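Local coordinates for protein lipase chaperone (Burkholderia glumae, PDB 2ES4) that helps the extracellular lipase to fold during its passage through the periplasm, acting as a foldase dedicated to that enzyme, at residues T281-Y286 against A325-G330; R130-Y135 against E178-D183; A241-A246 against D251-Q256; P72-A75 against L79-T82. All coordinates share one frame; numbering follows the deposited sequence.

Contact 1 of 4, residues T281-Y286 against A325-G330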
loop_
_atom_site.group_PDB
_atom_site.type_symbol
_atom_site.label_atom_id
_atom_site.label_comp_id
_atom_site.label_asym_id
_atom_site.label_seq_id
_atom_site.Cartn_x
_atom_site.Cartn_y
_atom_site.Cartn_z
ATOM N N THR B 281 10.362 -24.358 -20.099
ATOM C CA THR B 281 10.868 -25.642 -20.577
ATOM C C THR B 281 11.261 -26.555 -19.415
ATOM O O THR B 281 10.916 -27.743 -19.409
ATOM C CB THR B 281 12.066 -25.451 -21.518
ATOM O OG1 THR B 281 11.640 -24.748 -22.688
ATOM C CG2 THR B 281 12.675 -26.793 -21.932
ATOM N N ARG B 282 11.969 -25.994 -18.436
ATOM C CA ARG B 282 12.397 -26.760 -17.270
ATOM C C ARG B 282 11.218 -27.192 -16.409
ATOM O O ARG B 282 11.189 -28.326 -15.926
ATOM C CB ARG B 282 13.403 -25.971 -16.436
ATOM C CG ARG B 282 14.742 -25.748 -17.140
ATOM C CD ARG B 282 15.760 -25.022 -16.260
ATOM N NE ARG B 282 15.430 -23.612 -16.028
ATOM C CZ ARG B 282 14.986 -23.112 -14.875
ATOM N NH1 ARG B 282 14.795 -23.904 -13.822
ATOM N NH2 ARG B 282 14.749 -21.810 -14.767
ATOM N N TYR B 283 10.224 -26.312 -16.261
ATOM C CA TYR B 283 9.045 -26.643 -15.475
ATOM C C TYR B 283 8.241 -27.751 -16.158
ATOM O O TYR B 283 7.744 -28.661 -15.487
ATOM C CB TYR B 283 8.159 -25.414 -15.232
ATOM C CG TYR B 283 6.924 -25.754 -14.429
ATOM C CD1 TYR B 283 7.020 -26.070 -13.057
ATOM C CD2 TYR B 283 5.667 -25.872 -15.060
ATOM C CE1 TYR B 283 5.891 -26.501 -12.333
ATOM C CE2 TYR B 283 4.539 -26.302 -14.345
ATOM C CZ TYR B 283 4.659 -26.617 -12.989
ATOM O OH TYR B 283 3.549 -27.033 -12.300
ATOM N N GLN B 284 8.112 -27.666 -17.482
ATOM C CA GLN B 284 7.375 -28.672 -18.246
ATOM C C GLN B 284 8.037 -30.049 -18.186
ATOM O O GLN B 284 7.341 -31.067 -18.136
ATOM C CB GLN B 284 7.191 -28.236 -19.695
ATOM C CG GLN B 284 6.242 -27.059 -19.870
ATOM N N ALA B 285 9.372 -30.077 -18.156
ATOM C CA ALA B 285 10.120 -31.339 -18.070
ATOM C C ALA B 285 9.911 -31.931 -16.683
ATOM O O ALA B 285 9.671 -33.131 -16.535
ATOM C CB ALA B 285 11.595 -31.113 -18.328
ATOM N N TYR B 286 9.944 -31.062 -15.675
ATOM C CA TYR B 286 9.713 -31.470 -14.303
ATOM C C TYR B 286 8.287 -32.021 -14.177
ATOM O O TYR B 286 8.076 -33.034 -13.516
ATOM C CB TYR B 286 9.909 -30.280 -13.361
ATOM C CG TYR B 286 9.105 -30.357 -12.081
ATOM C CD1 TYR B 286 9.474 -31.239 -11.048
ATOM C CD2 TYR B 286 7.918 -29.612 -11.936
ATOM C CE1 TYR B 286 8.669 -31.384 -9.910
ATOM C CE2 TYR B 286 7.109 -29.750 -10.809
ATOM C CZ TYR B 286 7.488 -30.637 -9.805
ATOM O OH TYR B 286 6.696 -30.779 -8.700
ATOM N N ALA B 325 6.267 -25.240 -6.785
ATOM C CA ALA B 325 5.198 -25.699 -5.886
ATOM C C ALA B 325 3.942 -24.877 -6.133
ATOM O O ALA B 325 2.835 -25.423 -6.179
ATOM C CB ALA B 325 5.630 -25.592 -4.432
ATOM N N SER B 326 4.138 -23.577 -6.365
ATOM C CA SER B 326 3.049 -22.653 -6.664
ATOM C C SER B 326 2.382 -23.032 -7.979
ATOM O O SER B 326 1.160 -23.142 -8.039
ATOM C CB SER B 326 3.560 -21.216 -6.745
ATOM O OG SER B 326 2.581 -20.357 -7.310
ATOM N N LEU B 327 3.187 -23.250 -9.017
ATOM C CA LEU B 327 2.647 -23.637 -10.314
ATOM C C LEU B 327 1.923 -24.976 -10.283
ATOM O O LEU B 327 0.937 -25.167 -10.993
ATOM C CB LEU B 327 3.718 -23.621 -11.394
ATOM C CG LEU B 327 3.933 -22.312 -12.161
ATOM C CD1 LEU B 327 4.072 -21.146 -11.212
ATOM C CD2 LEU B 327 5.141 -22.423 -13.072
ATOM N N ASP B 328 2.376 -25.870 -9.409
ATOM C CA ASP B 328 1.751 -27.188 -9.251
ATOM C C ASP B 328 0.345 -27.099 -8.654
ATOM O O ASP B 328 -0.470 -28.009 -8.839
ATOM C CB ASP B 328 2.591 -28.089 -8.349
ATOM C CG ASP B 328 3.833 -28.632 -9.030
ATOM O OD1 ASP B 328 4.003 -28.477 -10.255
ATOM O OD2 ASP B 328 4.645 -29.252 -8.320
ATOM N N ARG B 329 0.069 -26.002 -7.950
ATOM C CA ARG B 329 -1.228 -25.793 -7.312
ATOM C C ARG B 329 -2.285 -25.155 -8.205
ATOM O O ARG B 329 -3.332 -24.718 -7.726
ATOM C CB ARG B 329 -1.063 -24.994 -6.013
ATOM C CG ARG B 329 -0.340 -25.761 -4.916
ATOM C CD ARG B 329 -0.386 -25.029 -3.574
ATOM N NE ARG B 329 0.389 -23.788 -3.575
ATOM C CZ ARG B 329 1.676 -23.690 -3.249
ATOM N NH1 ARG B 329 2.373 -24.763 -2.887
ATOM N NH2 ARG B 329 2.273 -22.508 -3.282
ATOM N N GLY B 330 -2.028 -25.135 -9.505
ATOM C CA GLY B 330 -2.991 -24.566 -10.423
ATOM C C GLY B 330 -2.944 -25.225 -11.774
ATOM O O GLY B 330 -2.411 -26.329 -11.913
#
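Y283 and L327 face each other with CA atoms 8.8 Å apart, one on helix 263-294 and the other near the C-terminal end of helix 320-328. Two tyrosines from successive turns of the long helix span this gap and grip one carboxylate. Y283 OH donates to D328 OD1 at 2.5 Å, and Y286 OH donates to D328 OD2 at 2.6 Å. The two bonds use different lone pairs. OD1 receives Y283 on its anti side, whereas OD2 receives Y286 on its syn side. The Y286 ring lies nearly coplanar with the carboxylate, 17° apart, and the Y283 ring is turned 41° from it. Each carboxylate oxygen therefore has its own phenol, which should limit rotation of the group. Both tyrosines have CG anti to the backbone N, chi1 179° for Y283, and this carries their rings across to the C-terminal helix. The contact closes the last part of this strand-free, mainly helical chain back on helix 263-294. D328 OD1 also forms a salt bridge with R290, so a positive charge probably favours the ionised carboxylate. L327 adds an apolar element. Its CD2 sits over the centre of the Y283 ring, 3.9 Å from the centroid, in a CH-pi contact. L327 CB lies 3.5 Å from Y283 CZ. S326 of this short helix and R329 just after it meet the chain of another protein in the assembly.

Contact 2 of 4, residues R130-Y135 against E178-D183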
loop_
_atom_site.group_PDB
_atom_site.type_symbol
_atom_site.label_atom_id
_atom_site.label_comp_id
_atom_site.label_asym_id
_atom_site.label_seq_id
_atom_site.Cartn_x
_atom_site.Cartn_y
_atom_site.Cartn_z
ATOM N N ARG B 130 2.959 27.026 16.131
ATOM C CA ARG B 130 1.854 27.506 16.950
ATOM C C ARG B 130 0.569 27.591 16.132
ATOM O O ARG B 130 -0.474 27.074 16.535
ATOM C CB ARG B 130 2.174 28.866 17.556
ATOM N N ARG B 131 0.673 28.185 14.947
ATOM C CA ARG B 131 -0.472 28.328 14.057
ATOM C C ARG B 131 -0.973 26.998 13.502
ATOM O O ARG B 131 -2.177 26.823 13.307
ATOM C CB ARG B 131 -0.144 29.296 12.927
ATOM C CG ARG B 131 -0.304 30.750 13.336
ATOM C CD ARG B 131 -0.007 31.702 12.193
ATOM N NE ARG B 131 1.426 31.897 11.989
ATOM C CZ ARG B 131 1.952 32.802 11.167
ATOM N NH1 ARG B 131 1.166 33.606 10.461
ATOM N NH2 ARG B 131 3.270 32.910 11.057
ATOM N N TYR B 132 -0.055 26.053 13.295
ATOM C CA TYR B 132 -0.419 24.737 12.787
ATOM C C TYR B 132 -1.196 23.956 13.824
ATOM O O TYR B 132 -2.244 23.401 13.524
ATOM C CB TYR B 132 0.815 23.945 12.352
ATOM C CG TYR B 132 0.521 22.770 11.437
ATOM C CD1 TYR B 132 1.500 21.796 11.198
ATOM C CD2 TYR B 132 -0.727 22.642 10.771
ATOM C CE1 TYR B 132 1.252 20.715 10.316
ATOM C CE2 TYR B 132 -0.983 21.576 9.894
ATOM C CZ TYR B 132 0.013 20.617 9.673
ATOM O OH TYR B 132 -0.241 19.568 8.830
ATOM N N ARG B 133 -0.683 23.927 15.048
ATOM C CA ARG B 133 -1.349 23.216 16.129
ATOM C C ARG B 133 -2.710 23.833 16.444
ATOM O O ARG B 133 -3.629 23.130 16.857
ATOM C CB ARG B 133 -0.463 23.178 17.368
ATOM C CG ARG B 133 -0.160 24.519 17.977
ATOM C CD ARG B 133 0.883 24.432 19.046
ATOM N NE ARG B 133 0.523 23.417 20.021
ATOM C CZ ARG B 133 1.236 23.127 21.099
ATOM N NH1 ARG B 133 2.363 23.780 21.358
ATOM N NH2 ARG B 133 0.826 22.167 21.914
ATOM N N ALA B 134 -2.839 25.138 16.192
ATOM C CA ALA B 134 -4.097 25.850 16.406
ATOM C C ALA B 134 -5.101 25.322 15.389
ATOM O O ALA B 134 -6.289 25.208 15.684
ATOM C CB ALA B 134 -3.905 27.340 16.228
ATOM N N TYR B 135 -4.589 24.940 14.217
ATOM C CA TYR B 135 -5.397 24.382 13.141
ATOM C C TYR B 135 -6.047 23.079 13.578
ATOM O O TYR B 135 -7.234 22.885 13.340
ATOM C CB TYR B 135 -4.534 24.198 11.880
ATOM C CG TYR B 135 -5.160 23.418 10.754
ATOM C CD1 TYR B 135 -5.222 22.005 10.790
ATOM C CD2 TYR B 135 -5.703 24.079 9.648
ATOM C CE1 TYR B 135 -5.822 21.276 9.765
ATOM C CE2 TYR B 135 -6.305 23.354 8.603
ATOM C CZ TYR B 135 -6.355 21.955 8.672
ATOM O OH TYR B 135 -6.916 21.241 7.646
ATOM N N GLU B 178 -1.915 28.639 2.039
ATOM C CA GLU B 178 -1.625 28.329 0.649
ATOM C C GLU B 178 -0.513 27.289 0.465
ATOM O O GLU B 178 -0.723 26.280 -0.205
ATOM C CB GLU B 178 -1.318 29.614 -0.156
ATOM C CG GLU B 178 -0.757 29.379 -1.564
ATOM C CD GLU B 178 -1.751 28.684 -2.480
ATOM O OE1 GLU B 178 -1.341 28.289 -3.583
ATOM O OE2 GLU B 178 -2.938 28.530 -2.105
ATOM N N PRO B 179 0.685 27.530 1.033
ATOM C CA PRO B 179 1.757 26.553 0.868
ATOM C C PRO B 179 1.467 25.223 1.556
ATOM O O PRO B 179 1.895 24.183 1.085
ATOM C CB PRO B 179 2.947 27.274 1.484
ATOM C CG PRO B 179 2.366 28.091 2.509
ATOM C CD PRO B 179 1.192 28.671 1.817
ATOM N N PHE B 180 0.670 25.266 2.618
ATOM C CA PHE B 180 0.310 24.070 3.367
ATOM C C PHE B 180 -0.678 23.158 2.667
ATOM O O PHE B 180 -0.418 21.967 2.501
ATOM C CB PHE B 180 -0.251 24.444 4.739
ATOM C CG PHE B 180 0.779 24.512 5.824
ATOM C CD1 PHE B 180 1.982 25.222 5.646
ATOM C CD2 PHE B 180 0.551 23.858 7.045
ATOM C CE1 PHE B 180 2.947 25.276 6.675
ATOM C CE2 PHE B 180 1.503 23.904 8.080
ATOM C CZ PHE B 180 2.702 24.612 7.895
ATOM N N PHE B 181 -1.804 23.725 2.241
ATOM C CA PHE B 181 -2.858 22.949 1.601
ATOM C C PHE B 181 -3.186 23.319 0.171
ATOM O O PHE B 181 -4.115 22.757 -0.403
ATOM C CB PHE B 181 -4.131 23.015 2.445
ATOM C CG PHE B 181 -3.937 22.565 3.851
ATOM C CD1 PHE B 181 -3.690 21.213 4.142
ATOM C CD2 PHE B 181 -3.967 23.492 4.897
ATOM C CE1 PHE B 181 -3.474 20.788 5.469
ATOM C CE2 PHE B 181 -3.753 23.079 6.219
ATOM C CZ PHE B 181 -3.503 21.727 6.511
ATOM N N GLY B 182 -2.409 24.228 -0.417
ATOM C CA GLY B 182 -2.647 24.655 -1.791
ATOM C C GLY B 182 -2.808 23.521 -2.777
ATOM O O GLY B 182 -3.900 23.319 -3.304
ATOM N N ASP B 183 -1.756 22.721 -2.939
ATOM C CA ASP B 183 -1.773 21.584 -3.856
ATOM C C ASP B 183 -2.806 20.533 -3.467
ATOM O O ASP B 183 -3.579 20.082 -4.316
ATOM C CB ASP B 183 -0.392 20.936 -3.927
ATOM C CG ASP B 183 0.696 21.919 -4.315
ATOM O OD1 ASP B 183 0.551 22.604 -5.353
ATOM O OD2 ASP B 183 1.699 22.010 -3.576
#
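F180 points its edge at the face of Y132 in a T-shaped pair. The ring planes stand at 89° and the centroids are 4.9 Å apart. F180 CE2 is the leading atom. It lies over the middle of the Y132 ring, 3.7 Å from Y132 CG and at similar distances from the other ring atoms. Y132 starts off to one side of the other helix, but CG is anti to the backbone N, and this presents the ring's face to the edge of F180. The second pair, Y135 with F181, meets differently. These planes are only 25° apart, yet the rings are slid so far that they barely overlap. F181 CZ lies over one face of the Y135 ring. Y135 CE2 is 3.5 Å from F181 CE2, and Y135 OH is 3.6 Å from F181 CZ. F181 CZ also approaches Y132 CE2 at 4.2 Å, which joins the two pairs into one aromatic cluster. All four residues are buried. The phenol of Y132 reaches beyond the cluster to hydrogen-bond D90. The rings fill the space between two helix segments whose axes are 13.1 Å apart and inclined at 44°. Helix 120-137 and helix 177-198 are thus joined through side chains in a chain built of helices and loops, without strands. Helix 84-90 covers Y132, F180 and F181 with V85, R86 and F89, while helix 155-172 packs on Y135 and F181 through A169.

Contact 3 of 4, residues A241-A246 against D251-Q256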
loop_
_atom_site.group_PDB
_atom_site.type_symbol
_atom_site.label_atom_id
_atom_site.label_comp_id
_atom_site.label_asym_id
_atom_site.label_seq_id
_atom_site.Cartn_x
_atom_site.Cartn_y
_atom_site.Cartn_z
ATOM N N ALA B 241 5.615 -5.412 -21.620
ATOM C CA ALA B 241 4.502 -6.289 -21.254
ATOM C C ALA B 241 3.660 -6.680 -22.460
ATOM O O ALA B 241 3.299 -7.847 -22.609
ATOM C CB ALA B 241 3.630 -5.631 -20.201
ATOM N N ASP B 242 3.410 -5.716 -23.348
ATOM C CA ASP B 242 2.626 -5.958 -24.560
ATOM C C ASP B 242 3.285 -6.967 -25.493
ATOM O O ASP B 242 2.604 -7.824 -26.062
ATOM C CB ASP B 242 2.363 -4.655 -25.320
ATOM C CG ASP B 242 1.400 -3.728 -24.595
ATOM O OD1 ASP B 242 0.507 -4.217 -23.865
ATOM O OD2 ASP B 242 1.538 -2.498 -24.758
ATOM N N LEU B 243 4.609 -6.891 -25.614
ATOM C CA LEU B 243 5.347 -7.823 -26.464
ATOM C C LEU B 243 5.296 -9.241 -25.907
ATOM O O LEU B 243 5.212 -10.208 -26.665
ATOM C CB LEU B 243 6.787 -7.366 -26.642
ATOM C CG LEU B 243 6.943 -6.193 -27.602
ATOM C CD1 LEU B 243 8.304 -5.587 -27.465
ATOM C CD2 LEU B 243 6.702 -6.671 -29.029
ATOM N N GLN B 244 5.277 -9.354 -24.580
ATOM C CA GLN B 244 5.189 -10.661 -23.929
ATOM C C GLN B 244 3.825 -11.278 -24.204
ATOM O O GLN B 244 3.739 -12.443 -24.596
ATOM C CB GLN B 244 5.372 -10.540 -22.426
ATOM C CG GLN B 244 6.721 -10.067 -22.000
ATOM C CD GLN B 244 6.825 -9.949 -20.505
ATOM O OE1 GLN B 244 6.934 -10.948 -19.791
ATOM N NE2 GLN B 244 6.832 -8.723 -20.022
ATOM N N LYS B 245 2.772 -10.471 -24.051
ATOM C CA LYS B 245 1.395 -10.911 -24.290
ATOM C C LYS B 245 1.189 -11.344 -25.737
ATOM O O LYS B 245 0.381 -12.236 -26.018
ATOM C CB LYS B 245 0.404 -9.798 -23.954
ATOM C CG LYS B 245 0.279 -9.497 -22.477
ATOM C CD LYS B 245 -0.763 -8.420 -22.219
ATOM C CE LYS B 245 -0.944 -8.155 -20.728
ATOM N NZ LYS B 245 0.300 -7.654 -20.074
ATOM N N ALA B 246 1.952 -10.733 -26.642
ATOM C CA ALA B 246 1.889 -11.049 -28.065
ATOM C C ALA B 246 2.689 -12.311 -28.385
ATOM O O ALA B 246 2.618 -12.829 -29.503
ATOM C CB ALA B 246 2.400 -9.875 -28.890
ATOM N N ASP B 251 14.306 -12.532 -29.965
ATOM C CA ASP B 251 14.807 -11.695 -31.060
ATOM C C ASP B 251 13.830 -10.584 -31.416
ATOM O O ASP B 251 14.246 -9.448 -31.650
ATOM C CB ASP B 251 15.108 -12.522 -32.316
ATOM C CG ASP B 251 16.360 -13.374 -32.178
ATOM O OD1 ASP B 251 17.323 -12.950 -31.502
ATOM O OD2 ASP B 251 16.387 -14.480 -32.762
ATOM N N GLN B 252 12.535 -10.906 -31.428
ATOM C CA GLN B 252 11.503 -9.918 -31.741
ATOM C C GLN B 252 11.409 -8.884 -30.628
ATOM O O GLN B 252 11.252 -7.687 -30.894
ATOM C CB GLN B 252 10.147 -10.579 -31.923
ATOM C CG GLN B 252 10.064 -11.527 -33.099
ATOM C CD GLN B 252 8.716 -12.206 -33.187
ATOM O OE1 GLN B 252 8.201 -12.727 -32.198
ATOM N NE2 GLN B 252 8.129 -12.196 -34.379
ATOM N N MET B 253 11.530 -9.354 -29.388
ATOM C CA MET B 253 11.494 -8.484 -28.214
ATOM C C MET B 253 12.657 -7.497 -28.301
ATOM O O MET B 253 12.457 -6.295 -28.174
ATOM C CB MET B 253 11.613 -9.311 -26.934
ATOM C CG MET B 253 11.692 -8.493 -25.652
ATOM S SD MET B 253 10.201 -7.586 -25.226
ATOM C CE MET B 253 9.286 -8.857 -24.377
ATOM N N ARG B 254 13.849 -8.013 -28.594
ATOM C CA ARG B 254 15.040 -7.182 -28.719
ATOM C C ARG B 254 14.888 -6.146 -29.827
ATOM O O ARG B 254 15.136 -4.970 -29.598
ATOM C CB ARG B 254 16.271 -8.030 -29.011
ATOM C CG ARG B 254 17.589 -7.235 -29.009
ATOM C CD ARG B 254 18.783 -8.060 -29.464
ATOM N NE ARG B 254 18.978 -9.272 -28.665
ATOM C CZ ARG B 254 18.707 -10.504 -29.091
ATOM N NH1 ARG B 254 18.226 -10.697 -30.315
ATOM N NH2 ARG B 254 18.892 -11.541 -28.288
ATOM N N ALA B 255 14.436 -6.590 -30.998
ATOM C CA ALA B 255 14.260 -5.710 -32.156
ATOM C C ALA B 255 13.287 -4.564 -31.922
ATOM O O ALA B 255 13.626 -3.399 -32.156
ATOM C CB ALA B 255 13.836 -6.511 -33.368
ATOM N N GLN B 256 12.102 -4.892 -31.414
ATOM C CA GLN B 256 11.085 -3.888 -31.151
ATOM C C GLN B 256 11.452 -2.912 -30.035
ATOM O O GLN B 256 11.242 -1.702 -30.165
ATOM C CB GLN B 256 9.736 -4.547 -30.862
ATOM C CG GLN B 256 8.578 -3.556 -30.721
ATOM C CD GLN B 256 8.473 -2.609 -31.904
ATOM O OE1 GLN B 256 8.438 -3.042 -33.059
ATOM N NE2 GLN B 256 8.476 -1.308 -31.622
#
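L243 has the largest area buried here, followed by M253 and then Q256. L243 projects from the last turns of helix 221-245 between the other two. Its CD1 touches M253 SD at 3.6 Å and Q256 CB at 3.8 Å, while its CD2 comes within 4.0 Å of Q256 CG. The leucine fork therefore uses one methyl on both partners and the other on the glutamine alone. M253 does not aim its CB straight at the neighbour. Its chain leaves anti to the backbone N, then bends at chi2 (67°) and chi3 (85°), which brings the thioether obliquely across L243, with SD near CB and CD1. The methyl CE goes past the leucine, 3.7 Å from L243 CB, and meets Q244 CG at the same distance. The two segments form a helical hairpin. Helix 221-245 ends, a few residues turn the chain, and helix 250-258 runs back at 150° with the segment axes 10.4 Å apart. The turn is close enough to bring L243 and M253 within 6.4 Å, CA to CA. Q256 lies at the margin and contributes its aliphatic part. Its CB and CG cross the leucine at about a right angle, and its amide end leads away. Helix 263-294 packs against the pair, with A269 and Q273 against M253, and M272 and Q273 against Q244. Q244 NE2 also makes a weak hydrogen bond to a polar side chain of another protein chain.

Contact 4 of 4, residues P72-A75 against L79-T82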
loop_
_atom_site.group_PDB
_atom_site.type_symbol
_atom_site.label_atom_id
_atom_site.label_comp_id
_atom_site.label_asym_id
_atom_site.label_seq_id
_atom_site.Cartn_x
_atom_site.Cartn_y
_atom_site.Cartn_z
ATOM N N PRO B 72 12.867 24.583 4.497
ATOM C CA PRO B 72 13.259 25.484 3.407
ATOM C C PRO B 72 13.572 26.919 3.831
ATOM O O PRO B 72 12.804 27.547 4.561
ATOM C CB PRO B 72 12.058 25.410 2.473
ATOM C CG PRO B 72 10.932 25.280 3.411
ATOM C CD PRO B 72 11.432 24.255 4.393
ATOM N N LEU B 73 14.722 27.413 3.383
ATOM C CA LEU B 73 15.167 28.765 3.698
ATOM C C LEU B 73 15.219 29.642 2.460
ATOM O O LEU B 73 15.771 29.245 1.433
ATOM C CB LEU B 73 16.546 28.728 4.363
ATOM C CG LEU B 73 16.638 28.032 5.724
ATOM C CD1 LEU B 73 18.078 27.987 6.183
ATOM C CD2 LEU B 73 15.762 28.756 6.734
ATOM N N ALA B 74 14.641 30.836 2.563
ATOM C CA ALA B 74 14.623 31.791 1.459
ATOM C C ALA B 74 15.842 32.705 1.545
ATOM O O ALA B 74 16.679 32.554 2.444
ATOM C CB ALA B 74 13.340 32.610 1.490
ATOM N N ALA B 75 15.932 33.651 0.611
ATOM C CA ALA B 75 17.038 34.608 0.563
ATOM C C ALA B 75 17.040 35.524 1.779
ATOM O O ALA B 75 18.091 35.750 2.389
ATOM C CB ALA B 75 16.966 35.434 -0.702
ATOM N N LEU B 79 12.044 31.525 6.464
ATOM C CA LEU B 79 11.492 30.280 5.948
ATOM C C LEU B 79 10.816 30.478 4.604
ATOM O O LEU B 79 9.973 31.369 4.454
ATOM C CB LEU B 79 10.479 29.682 6.920
ATOM C CG LEU B 79 10.975 29.111 8.240
ATOM C CD1 LEU B 79 9.778 28.667 9.029
ATOM C CD2 LEU B 79 11.915 27.941 7.988
ATOM N N ALA B 80 11.229 29.679 3.619
ATOM C CA ALA B 80 10.642 29.742 2.285
ATOM C C ALA B 80 9.217 29.235 2.417
ATOM O O ALA B 80 8.993 28.145 2.947
ATOM C CB ALA B 80 11.420 28.876 1.314
ATOM N N ARG B 81 8.258 30.056 1.998
ATOM C CA ARG B 81 6.851 29.688 2.085
ATOM C C ARG B 81 6.433 28.618 1.090
ATOM O O ARG B 81 5.731 28.889 0.116
ATOM C CB ARG B 81 5.953 30.922 1.995
ATOM C CG ARG B 81 6.100 31.854 3.177
ATOM C CD ARG B 81 5.058 32.937 3.178
ATOM N NE ARG B 81 5.042 33.661 4.447
ATOM C CZ ARG B 81 4.184 34.630 4.747
ATOM N NH1 ARG B 81 3.262 35.004 3.867
ATOM N NH2 ARG B 81 4.227 35.213 5.938
ATOM N N THR B 82 6.907 27.397 1.333
ATOM C CA THR B 82 6.609 26.254 0.478
ATOM C C THR B 82 6.002 25.150 1.328
ATOM O O THR B 82 6.060 25.204 2.560
ATOM C CB THR B 82 7.878 25.717 -0.224
ATOM O OG1 THR B 82 8.821 25.273 0.757
ATOM C CG2 THR B 82 8.521 26.799 -1.086
#
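P72 meets A80 through both backbone and side chain, in a tight loop of non-helical chain ahead of helix 84-90. A single beta bridge pairs L73 with L79 here, but no strand follows from it. The carbonyl of P72 takes the one hydrogen bond between the segments, from A80 N at 2.8 Å. The N-H points well at the oxygen, at 158°, but the donor sits above the carbonyl plane, 53° out of it. L79 CA also lies 3.3 Å from this oxygen in a CA-H...O contact. The P72 ring adds apolar cover, with CB 3.7 Å from A80 CB. L73 starts away from the other segment, and its branch returns so that CD2 comes to 4.1 Å from L79 CD2. Both leucines also rest on L116 of helix 101-116. A74 turns its methyl toward A80, at 4.2 Å between CB atoms. Beyond A80 the chain makes an inverse gamma turn centred on R81, whose guanidinium makes a cation-pi contact with W176. The turn brings T82 back to the proline, where OG1 is 3.4 Å from P72 CG.

In the fold
From the N terminus, contact 4 comes first and closes a small loop just before helix 84-90. Contact 2 follows, closing a span of 42 residues between helix 120-137 and helix 177-198. These two touch, P179 CB lying 3.5 Å from R81 O, and lie on the same side of the chain's centre. Contact 3 lies about 49 Å from contact 2, centre to centre, and closes the short turn after helix 221-245. Contact 1 then ties helix 263-294 to the C-terminal helix 320-328, about 24 Å from contact 3 between centres. All four are in series; none nests or crosses. Contacts 1 and 2 lie on opposite sides of the chain's centre.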